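Local atomic coordinates of Glyco_hydro_cc domain-containing protein (Trichoderma gamsii, PDB entry 6UBD), a protein that probably binds oligosaccharides and belongs to subgroup VII of glycoside hydrolase family 128, a family known for cleaving beta-1,3-glucans. Residues Gly81-Gln86 and Gly111-Ala116; His54-Ala59 and Met73-Gly78; Tyr100-Asn105 and Phe169-Ile174. All blocks are in the same frame, centred on the assembly; numbering follows the deposited sequence.

Interaction 1. Residues Gly81-Gln86 and Gly111-Ala116; sequences GQKDAQ and GADVSA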
loop_
_atom_site.group_PDB
_atom_site.type_symbol
_atom_site.label_atom_id
_atom_site.label_comp_id
_atom_site.label_asym_id
_atom_site.label_seq_id
_atom_site.Cartn_x
_atom_site.Cartn_y
_atom_site.Cartn_z
ATOM N N GLY A 81 -5.400 -5.219 18.421
ATOM C CA GLY A 81 -6.372 -4.126 18.332
ATOM C C GLY A 81 -7.812 -4.556 18.027
ATOM O O GLY A 81 -8.047 -5.644 17.492
ATOM N N GLN A 82 -8.754 -3.682 18.416
ATOM C CA GLN A 82 -10.203 -3.934 18.126
ATOM C C GLN A 82 -10.424 -4.213 16.645
ATOM O O GLN A 82 -11.118 -5.183 16.267
ATOM C CB GLN A 82 -11.064 -2.813 18.692
ATOM C CG GLN A 82 -12.573 -3.104 18.586
ATOM C CD GLN A 82 -13.443 -2.154 19.410
ATOM O OE1 GLN A 82 -14.072 -2.559 20.399
ATOM N NE2 GLN A 82 -13.525 -0.896 18.984
ATOM N N LYS A 83 -9.976 -3.283 15.801
ATOM C CA LYS A 83 -10.150 -3.427 14.325
ATOM C C LYS A 83 -9.326 -4.601 13.793
ATOM O O LYS A 83 -9.779 -5.313 12.864
ATOM C CB LYS A 83 -9.807 -2.138 13.586
ATOM C CG LYS A 83 -10.741 -0.961 13.893
ATOM C CD LYS A 83 -10.440 0.385 13.131
ATOM C CE LYS A 83 -11.472 1.450 13.416
ATOM N NZ LYS A 83 -11.239 2.019 14.759
ATOM N N ASP A 84 -8.149 -4.863 14.370
ATOM C CA ASP A 84 -7.314 -6.043 13.963
ATOM C C ASP A 84 -8.170 -7.320 14.088
ATOM O O ASP A 84 -8.263 -8.116 13.141
ATOM C CB ASP A 84 -6.058 -6.047 14.798
ATOM C CG ASP A 84 -5.014 -7.126 14.511
ATOM O OD1 ASP A 84 -5.101 -7.778 13.431
ATOM O OD2 ASP A 84 -4.064 -7.227 15.362
ATOM N N ALA A 85 -8.753 -7.509 15.283
ATOM C CA ALA A 85 -9.586 -8.708 15.497
ATOM C C ALA A 85 -10.807 -8.768 14.554
ATOM O O ALA A 85 -11.131 -9.832 14.019
ATOM C CB ALA A 85 -9.995 -8.809 16.969
ATOM N N GLN A 86 -11.473 -7.650 14.344
ATOM C CA GLN A 86 -12.656 -7.599 13.424
ATOM C C GLN A 86 -12.200 -7.996 11.997
ATOM O O GLN A 86 -12.881 -8.770 11.305
ATOM C CB GLN A 86 -13.269 -6.192 13.427
ATOM C CG GLN A 86 -14.035 -5.868 14.704
ATOM C CD GLN A 86 -14.533 -4.442 14.725
ATOM O OE1 GLN A 86 -14.272 -3.663 13.795
ATOM N NE2 GLN A 86 -15.167 -4.051 15.830
ATOM N N GLY A 111 1.846 -0.680 18.231
ATOM C CA GLY A 111 0.759 0.273 18.457
ATOM C C GLY A 111 -0.581 -0.372 18.091
ATOM O O GLY A 111 -0.743 -0.857 16.946
ATOM N N ALA A 112 -1.488 -0.438 19.051
ATOM C CA ALA A 112 -2.805 -1.083 18.849
ATOM C C ALA A 112 -3.550 -0.415 17.694
ATOM O O ALA A 112 -3.701 0.821 17.660
ATOM C CB ALA A 112 -3.628 -1.055 20.108
ATOM N N ASP A 113 -3.961 -1.237 16.716
ATOM C CA ASP A 113 -4.613 -0.762 15.454
ATOM C C ASP A 113 -3.772 0.243 14.631
ATOM O O ASP A 113 -4.351 0.906 13.755
ATOM C CB ASP A 113 -6.053 -0.270 15.724
ATOM C CG ASP A 113 -7.089 -1.385 15.839
ATOM O OD1 ASP A 113 -6.786 -2.557 15.432
ATOM O OD2 ASP A 113 -8.200 -1.135 16.352
ATOM N N VAL A 114 -2.479 0.325 14.902
ATOM C CA VAL A 114 -1.563 1.215 14.141
ATOM C C VAL A 114 -0.716 0.393 13.161
ATOM O O VAL A 114 -0.716 0.626 11.967
ATOM C CB VAL A 114 -0.675 2.108 15.023
ATOM C CG1 VAL A 114 0.285 2.950 14.205
ATOM C CG2 VAL A 114 -1.536 2.938 15.964
ATOM N N SER A 115 0.015 -0.573 13.685
ATOM C CA SER A 115 0.895 -1.510 12.937
ATOM C C SER A 115 0.689 -2.935 13.470
ATOM O O SER A 115 0.364 -3.057 14.648
ATOM C CB SER A 115 2.367 -1.033 13.023
ATOM O OG SER A 115 2.523 0.307 12.533
ATOM N N ALA A 116 0.866 -3.946 12.609
ATOM C CA ALA A 116 0.442 -5.298 12.984
ATOM C C ALA A 116 1.203 -5.877 14.200
ATOM O O ALA A 116 0.569 -6.697 14.953
ATOM C CB ALA A 116 0.556 -6.223 11.795
HETATM O O HOH W 1 -9.145 1.320 16.937
HETATM O O HOH W 2 -1.729 -8.162 14.463
#
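Asp-113 aims its carboxylate at the first turn of helix 82-92 and takes two backbone N-H groups there, one on each oxygen. Lys-83 N donates to Asp-113 OD2 at 2.8 Å, on the syn lone pair and nearly straight (159°). Asp-84 N donates to Asp-113 OD1 at 2.9 Å, again on the syn side but 19° out of the carboxylate plane. The N-cap residue, Gly-81, has no side chain to offer the turn, and this acid from a distant loop reaches it instead.

Close packing follows from the same pose. Gly-81 CA lies 3.3 Å from Asp-113 OD1, and any CB on Gly-81 would collide with that oxygen. The Lys-83 side chain crosses Asp-113 at about a right angle, its CB resting 3.4 Å from Asp-113 OD2.

Water adds two further bridges. With Lys-83 bent at its last torsion (chi4 76°), its NZ comes to 3.1 Å from a water that donates to Asp-113 OD2. A second water donates to both Asp-84 OD2 and Ala-116 O; the Asp-84 carboxylate is itself steadied by the backbone N atoms of Gly-78 and Asn-80.

Here, then, is an acid paired with a helix N terminus: the partly positive N-H groups and the nearby ammonium would probably stabilise Asp-113 as its anion, pinning the loop at 111-116 to the start of the helix.

Interaction 2. Residues His54-Ala59 and Met73-Gly78; sequences HDWTPA and MLWGGG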
loop_
_atom_site.group_PDB
_atom_site.type_symbol
_atom_site.label_atom_id
_atom_site.label_comp_id
_atom_site.label_asym_id
_atom_site.label_seq_id
_atom_site.Cartn_x
_atom_site.Cartn_y
_atom_site.Cartn_z
ATOM N N HIS A 54 -7.166 0.439 -1.978
ATOM C CA HIS A 54 -7.302 -0.408 -0.786
ATOM C C HIS A 54 -7.735 0.427 0.410
ATOM O O HIS A 54 -7.625 1.672 0.324
ATOM C CB HIS A 54 -6.055 -1.275 -0.517
ATOM C CG HIS A 54 -4.970 -0.533 0.213
ATOM N ND1 HIS A 54 -4.900 -0.529 1.573
ATOM C CD2 HIS A 54 -3.863 0.121 -0.250
ATOM C CE1 HIS A 54 -3.800 0.108 1.942
ATOM N NE2 HIS A 54 -3.147 0.527 0.848
ATOM N N ASP A 55 -8.201 -0.181 1.491
ATOM C CA ASP A 55 -8.582 0.541 2.722
ATOM C C ASP A 55 -8.166 -0.260 3.954
ATOM O O ASP A 55 -8.784 -0.062 4.988
ATOM C CB ASP A 55 -10.060 0.912 2.709
ATOM C CG ASP A 55 -10.983 -0.308 2.800
ATOM O OD1 ASP A 55 -10.496 -1.455 2.850
ATOM O OD2 ASP A 55 -12.232 -0.075 2.877
ATOM N N TRP A 56 -7.081 -1.023 3.832
ATOM C CA TRP A 56 -6.549 -1.854 4.945
ATOM C C TRP A 56 -7.505 -2.996 5.395
ATOM O O TRP A 56 -7.160 -3.698 6.358
ATOM C CB TRP A 56 -6.104 -0.995 6.140
ATOM C CG TRP A 56 -5.001 -0.021 5.788
ATOM C CD1 TRP A 56 -3.647 -0.238 5.752
ATOM C CD2 TRP A 56 -5.175 1.373 5.431
ATOM N NE1 TRP A 56 -2.972 0.894 5.376
ATOM C CE2 TRP A 56 -3.885 1.865 5.147
ATOM C CE3 TRP A 56 -6.296 2.225 5.289
ATOM C CZ2 TRP A 56 -3.694 3.195 4.724
ATOM C CZ3 TRP A 56 -6.078 3.535 4.856
ATOM C CH2 TRP A 56 -4.794 4.028 4.597
ATOM N N THR A 57 -8.677 -3.151 4.769
ATOM C CA THR A 57 -9.664 -4.190 5.153
ATOM C C THR A 57 -9.699 -5.347 4.153
ATOM O O THR A 57 -9.134 -5.292 3.062
ATOM C CB THR A 57 -11.087 -3.618 5.294
ATOM O OG1 THR A 57 -11.773 -3.522 4.017
ATOM C CG2 THR A 57 -11.142 -2.311 6.080
ATOM N N PRO A 58 -10.330 -6.501 4.507
ATOM C CA PRO A 58 -10.477 -7.625 3.578
ATOM C C PRO A 58 -11.311 -7.362 2.323
ATOM O O PRO A 58 -11.191 -8.129 1.379
ATOM C CB PRO A 58 -11.135 -8.701 4.465
ATOM C CG PRO A 58 -10.672 -8.372 5.877
ATOM C CD PRO A 58 -10.726 -6.863 5.869
ATOM N N ALA A 59 -12.153 -6.312 2.368
ATOM C CA ALA A 59 -13.155 -6.062 1.307
ATOM C C ALA A 59 -13.406 -4.557 1.184
ATOM O O ALA A 59 -14.401 -4.039 1.699
ATOM C CB ALA A 59 -14.424 -6.817 1.558
ATOM N N MET A 73 -6.829 -6.883 1.829
ATOM C CA MET A 73 -5.680 -6.992 2.771
ATOM C C MET A 73 -6.064 -7.920 3.930
ATOM O O MET A 73 -7.187 -7.825 4.413
ATOM C CB MET A 73 -5.276 -5.613 3.334
ATOM C CG MET A 73 -4.145 -5.652 4.314
ATOM S SD MET A 73 -3.553 -4.062 4.953
ATOM C CE MET A 73 -2.893 -3.226 3.507
ATOM N N LEU A 74 -5.106 -8.720 4.404
ATOM C CA LEU A 74 -5.153 -9.252 5.798
ATOM C C LEU A 74 -4.169 -8.418 6.657
ATOM O O LEU A 74 -2.976 -8.559 6.524
ATOM C CB LEU A 74 -4.822 -10.747 5.866
ATOM C CG LEU A 74 -4.720 -11.316 7.281
ATOM C CD1 LEU A 74 -6.033 -11.128 8.049
ATOM C CD2 LEU A 74 -4.424 -12.804 7.258
ATOM N N TRP A 75 -4.708 -7.515 7.474
ATOM C CA TRP A 75 -3.897 -6.500 8.141
ATOM C C TRP A 75 -2.916 -7.125 9.157
ATOM O O TRP A 75 -1.731 -6.676 9.243
ATOM C CB TRP A 75 -4.844 -5.462 8.783
ATOM C CG TRP A 75 -4.198 -4.261 9.428
ATOM C CD1 TRP A 75 -3.977 -3.028 8.832
ATOM C CD2 TRP A 75 -3.767 -4.086 10.801
ATOM N NE1 TRP A 75 -3.394 -2.142 9.700
ATOM C CE2 TRP A 75 -3.264 -2.770 10.920
ATOM C CE3 TRP A 75 -3.697 -4.938 11.933
ATOM C CZ2 TRP A 75 -2.772 -2.262 12.133
ATOM C CZ3 TRP A 75 -3.205 -4.439 13.119
ATOM C CH2 TRP A 75 -2.740 -3.114 13.215
ATOM N N GLY A 76 -3.398 -8.060 9.987
ATOM C CA GLY A 76 -2.572 -8.622 11.045
ATOM C C GLY A 76 -3.083 -9.958 11.520
ATOM O O GLY A 76 -3.791 -10.676 10.799
ATOM N N GLY A 77 -2.714 -10.289 12.789
ATOM C CA GLY A 77 -3.070 -11.568 13.424
ATOM C C GLY A 77 -4.211 -11.517 14.418
ATOM O O GLY A 77 -4.467 -12.570 15.019
ATOM N N GLY A 78 -4.883 -10.383 14.569
ATOM C CA GLY A 78 -6.077 -10.297 15.390
ATOM C C GLY A 78 -5.831 -10.266 16.897
ATOM O O GLY A 78 -6.821 -10.328 17.630
HETATM O O HOH W 3 -7.479 -6.496 6.812
#
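The indole of Trp-56 meets the CE methyl of Met-73 obliquely, CD1 to CE 3.8 Å, while one of its faces receives His-54 CE1, 3.6 Å above the plane and offset toward the rim. The imidazole of His-54 has Trp-56 CA at its edge, in plane, and Trp-56 N donates to His-54 ND1 there. These groups belong to two loops that leave adjacent parallel strands, 52-54 and 69-73, at their C-terminal ends, the side of a beta/alpha barrel where glycoside hydrolases of this fold hold their sugars.

Met-73 ties the rings together. Its CG is anti to the backbone N (chi1 179°), which runs the chain beside Trp-56. SD passes 3.7 Å from Trp-56 CA; the Met-aromatic contact itself is oblique, SD standing 4.9 Å from the centroid of the Trp-56 five-membered ring. A bend at chi3 then lays CE 3.8 Å from His-54 CE1 as well. Replacing His-54 by an alanine would probably open a gap beside this methyl and leave Trp-56 N and Thr-200 O without their imidazole partners, freeing the indole to shift. The indole NE1, beside CD1 on the five-membered ring, donates to Glu-201 OE2.

Backbone bonding closes the loops: Met-73 N donates to Thr-57 O, and Asp-55 and Thr-57 shape the first loop with an Asx turn and an ST turn. One water joins both segments, donating to Trp-56 O (2.9 Å) and to Met-73 O (2.8 Å) while accepting from Trp-75 N (3.0 Å).

Interaction 3. Residues Tyr100-Asn105 and Phe169-Ile174; sequences YVMGFN and FTSIHI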
loop_
_atom_site.group_PDB
_atom_site.type_symbol
_atom_site.label_atom_id
_atom_site.label_comp_id
_atom_site.label_asym_id
_atom_site.label_seq_id
_atom_site.Cartn_x
_atom_site.Cartn_y
_atom_site.Cartn_z
ATOM N N TYR A 100 -6.656 -9.530 -6.178
ATOM C CA TYR A 100 -5.376 -9.134 -5.569
ATOM C C TYR A 100 -5.542 -9.129 -4.042
ATOM O O TYR A 100 -6.536 -8.558 -3.554
ATOM C CB TYR A 100 -4.952 -7.735 -6.039
ATOM C CG TYR A 100 -4.800 -7.537 -7.548
ATOM C CD1 TYR A 100 -5.884 -7.205 -8.346
ATOM C CD2 TYR A 100 -3.592 -7.722 -8.190
ATOM C CE1 TYR A 100 -5.753 -7.072 -9.732
ATOM C CE2 TYR A 100 -3.443 -7.553 -9.561
ATOM C CZ TYR A 100 -4.547 -7.256 -10.352
ATOM O OH TYR A 100 -4.449 -7.115 -11.723
ATOM N N VAL A 101 -4.550 -9.696 -3.322
ATOM C CA VAL A 101 -4.598 -9.702 -1.838
ATOM C C VAL A 101 -3.203 -9.364 -1.321
ATOM O O VAL A 101 -2.227 -10.009 -1.755
ATOM C CB VAL A 101 -5.167 -10.969 -1.246
ATOM C CG1 VAL A 101 -4.447 -12.137 -1.714
ATOM C CG2 VAL A 101 -5.247 -11.003 0.284
ATOM N N MET A 102 -3.151 -8.440 -0.368
ATOM C CA MET A 102 -1.905 -8.075 0.296
ATOM C C MET A 102 -1.822 -8.696 1.708
ATOM O O MET A 102 -2.837 -8.717 2.456
ATOM C CB MET A 102 -1.794 -6.537 0.431
ATOM C CG MET A 102 -1.851 -5.748 -0.892
ATOM S SD MET A 102 -1.938 -3.991 -0.753
ATOM C CE MET A 102 -3.566 -3.726 -0.054
ATOM N N GLY A 103 -0.586 -9.000 2.133
ATOM C CA GLY A 103 -0.324 -9.417 3.507
ATOM C C GLY A 103 -0.165 -8.282 4.508
ATOM O O GLY A 103 -0.643 -7.113 4.255
ATOM N N PHE A 104 0.458 -8.583 5.634
ATOM C CA PHE A 104 0.319 -7.802 6.878
ATOM C C PHE A 104 0.826 -6.344 6.704
ATOM O O PHE A 104 1.841 -6.122 6.033
ATOM C CB PHE A 104 1.004 -8.480 8.051
ATOM C CG PHE A 104 0.836 -9.981 8.027
ATOM C CD1 PHE A 104 -0.420 -10.594 8.191
ATOM C CD2 PHE A 104 1.911 -10.808 7.732
ATOM C CE1 PHE A 104 -0.591 -11.973 8.064
ATOM C CE2 PHE A 104 1.724 -12.178 7.574
ATOM C CZ PHE A 104 0.497 -12.746 7.732
ATOM N N ASN A 105 0.144 -5.469 7.465
ATOM C CA ASN A 105 0.542 -4.029 7.467
ATOM C C ASN A 105 1.561 -3.739 8.582
ATOM O O ASN A 105 1.130 -3.608 9.726
ATOM C CB ASN A 105 -0.732 -3.187 7.533
ATOM C CG ASN A 105 -0.461 -1.691 7.387
ATOM O OD1 ASN A 105 -0.251 -1.284 6.229
ATOM N ND2 ASN A 105 -0.278 -0.981 8.493
ATOM N N PHE A 169 4.091 -9.849 -5.893
ATOM C CA PHE A 169 4.536 -8.442 -5.904
ATOM C C PHE A 169 4.935 -8.102 -4.465
ATOM O O PHE A 169 4.290 -8.532 -3.502
ATOM C CB PHE A 169 3.483 -7.469 -6.512
ATOM C CG PHE A 169 2.162 -7.370 -5.780
ATOM C CD1 PHE A 169 1.079 -8.189 -6.098
ATOM C CD2 PHE A 169 1.972 -6.443 -4.775
ATOM C CE1 PHE A 169 -0.145 -7.999 -5.470
ATOM C CE2 PHE A 169 0.769 -6.289 -4.114
ATOM C CZ PHE A 169 -0.296 -7.050 -4.497
ATOM N N THR A 170 6.005 -7.300 -4.342
ATOM C CA THR A 170 6.560 -6.896 -3.056
ATOM C C THR A 170 5.854 -5.583 -2.647
ATOM O O THR A 170 5.964 -4.529 -3.424
ATOM C CB THR A 170 8.075 -6.682 -3.132
ATOM O OG1 THR A 170 8.681 -7.929 -3.562
ATOM C CG2 THR A 170 8.645 -6.328 -1.784
ATOM N N SER A 171 5.136 -5.516 -1.548
ATOM C CA SER A 171 4.452 -4.283 -1.050
ATOM C C SER A 171 5.443 -3.500 -0.229
ATOM O O SER A 171 6.078 -4.051 0.704
ATOM C CB SER A 171 3.280 -4.685 -0.140
ATOM O OG SER A 171 2.368 -5.540 -0.776
ATOM N N ILE A 172 5.583 -2.186 -0.524
ATOM C CA ILE A 172 6.496 -1.253 0.194
ATOM C C ILE A 172 5.773 0.018 0.632
ATOM O O ILE A 172 4.808 0.450 -0.023
ATOM C CB ILE A 172 7.801 -1.014 -0.619
ATOM C CG1 ILE A 172 7.599 -0.082 -1.820
ATOM C CG2 ILE A 172 8.393 -2.387 -1.017
ATOM C CD1 ILE A 172 8.938 0.267 -2.525
ATOM N N HIS A 173 6.248 0.564 1.730
ATOM C CA HIS A 173 5.782 1.868 2.250
ATOM C C HIS A 173 6.943 2.861 2.088
ATOM O O HIS A 173 8.045 2.580 2.546
ATOM C CB HIS A 173 5.399 1.748 3.738
ATOM C CG HIS A 173 4.078 1.061 3.943
ATOM N ND1 HIS A 173 3.487 0.964 5.210
ATOM C CD2 HIS A 173 3.213 0.530 3.045
ATOM C CE1 HIS A 173 2.303 0.354 5.044
ATOM N NE2 HIS A 173 2.101 0.090 3.749
ATOM N N ILE A 174 6.694 4.023 1.444
ATOM C CA ILE A 174 7.757 5.068 1.255
ATOM C C ILE A 174 7.376 6.358 2.012
ATOM O O ILE A 174 6.383 7.035 1.635
ATOM C CB ILE A 174 7.962 5.289 -0.243
ATOM C CG1 ILE A 174 8.461 4.026 -0.953
ATOM C CG2 ILE A 174 8.989 6.442 -0.412
ATOM C CD1 ILE A 174 8.793 4.153 -2.435
HETATM O O HOH W 4 -0.374 -1.068 3.420
#
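Asn-105 and His-173 meet across the mouth of the barrel without a direct hydrogen bond. The amide oxygen Asn-105 OD1 lies 3.3 Å from His-173 CE1, at the edge of the imidazole and in its plane, while the two side chains cross at about a right angle and the amide is turned 52° from the ring. A water, also in the ring plane, completes the link: it donates to Asn-105 OD1 (2.8 Å) and hydrogen-bonds His-173 NE2 (2.8 Å). The amide gets there because CG of Asn-105 stands anti to its own N, chi1 -174°.

Deeper in the barrel the contact turns apolar. Met-102 CG comes to the edge of the Phe-169 ring, 4.1 Å from CZ, and the same CG is 4.2 Å from Ser-171 OG. Phe-169 CE1 in turn approaches the edge of the Tyr-100 ring, 4.4 Å from CD2.

A second shell sets these groups. His-173 ND1 is hydrogen-bonded to Glu-106, which fixes the rotation of the imidazole and so the direction of NE2. Glu-106 directly follows Asn-105, an Asn-Glu pair at a strand end like the one that marks clan GH-A hydrolases, and Glu-201 touches both Asn-105 and His-173. Phe-169 stacks on Trp-198, and Tyr-100 OH bonds to Pro-27 O.

The two strands do not pair; their nearest CA atoms, those of Met-102 and Ser-171, are 7.5 Å apart. Strand 100-102 is flanked by 69-73 and 140-142, whereas 170-176 pairs with 197-206. Helix 179-193 packs through Tyr-189 and Tyr-193 on Thr-170, and through Tyr-189 on Ile-172 as well.

Overall arrangement
Read from the N terminus, interaction 2 comes first, closing the short excursion between the loops that follow strands 52-54 and 69-73. Interaction 1 opens next, where helix 82-92 begins, and closes beyond strand 100-102 at the loop 111-116. Interaction 3 starts on that strand, before interaction 1 has closed, and ends on strand 170-176; the two therefore cross, while interaction 2 precedes both in series. Segment 100-105 serves as the common neighbour: Asn-105 N meets Trp-75 O of interaction 2, and Asn-105 O meets Ala-116 N of interaction 1. Together the contacts join the barrel interior, its strand-end loops and the first turn of a helix near the surface.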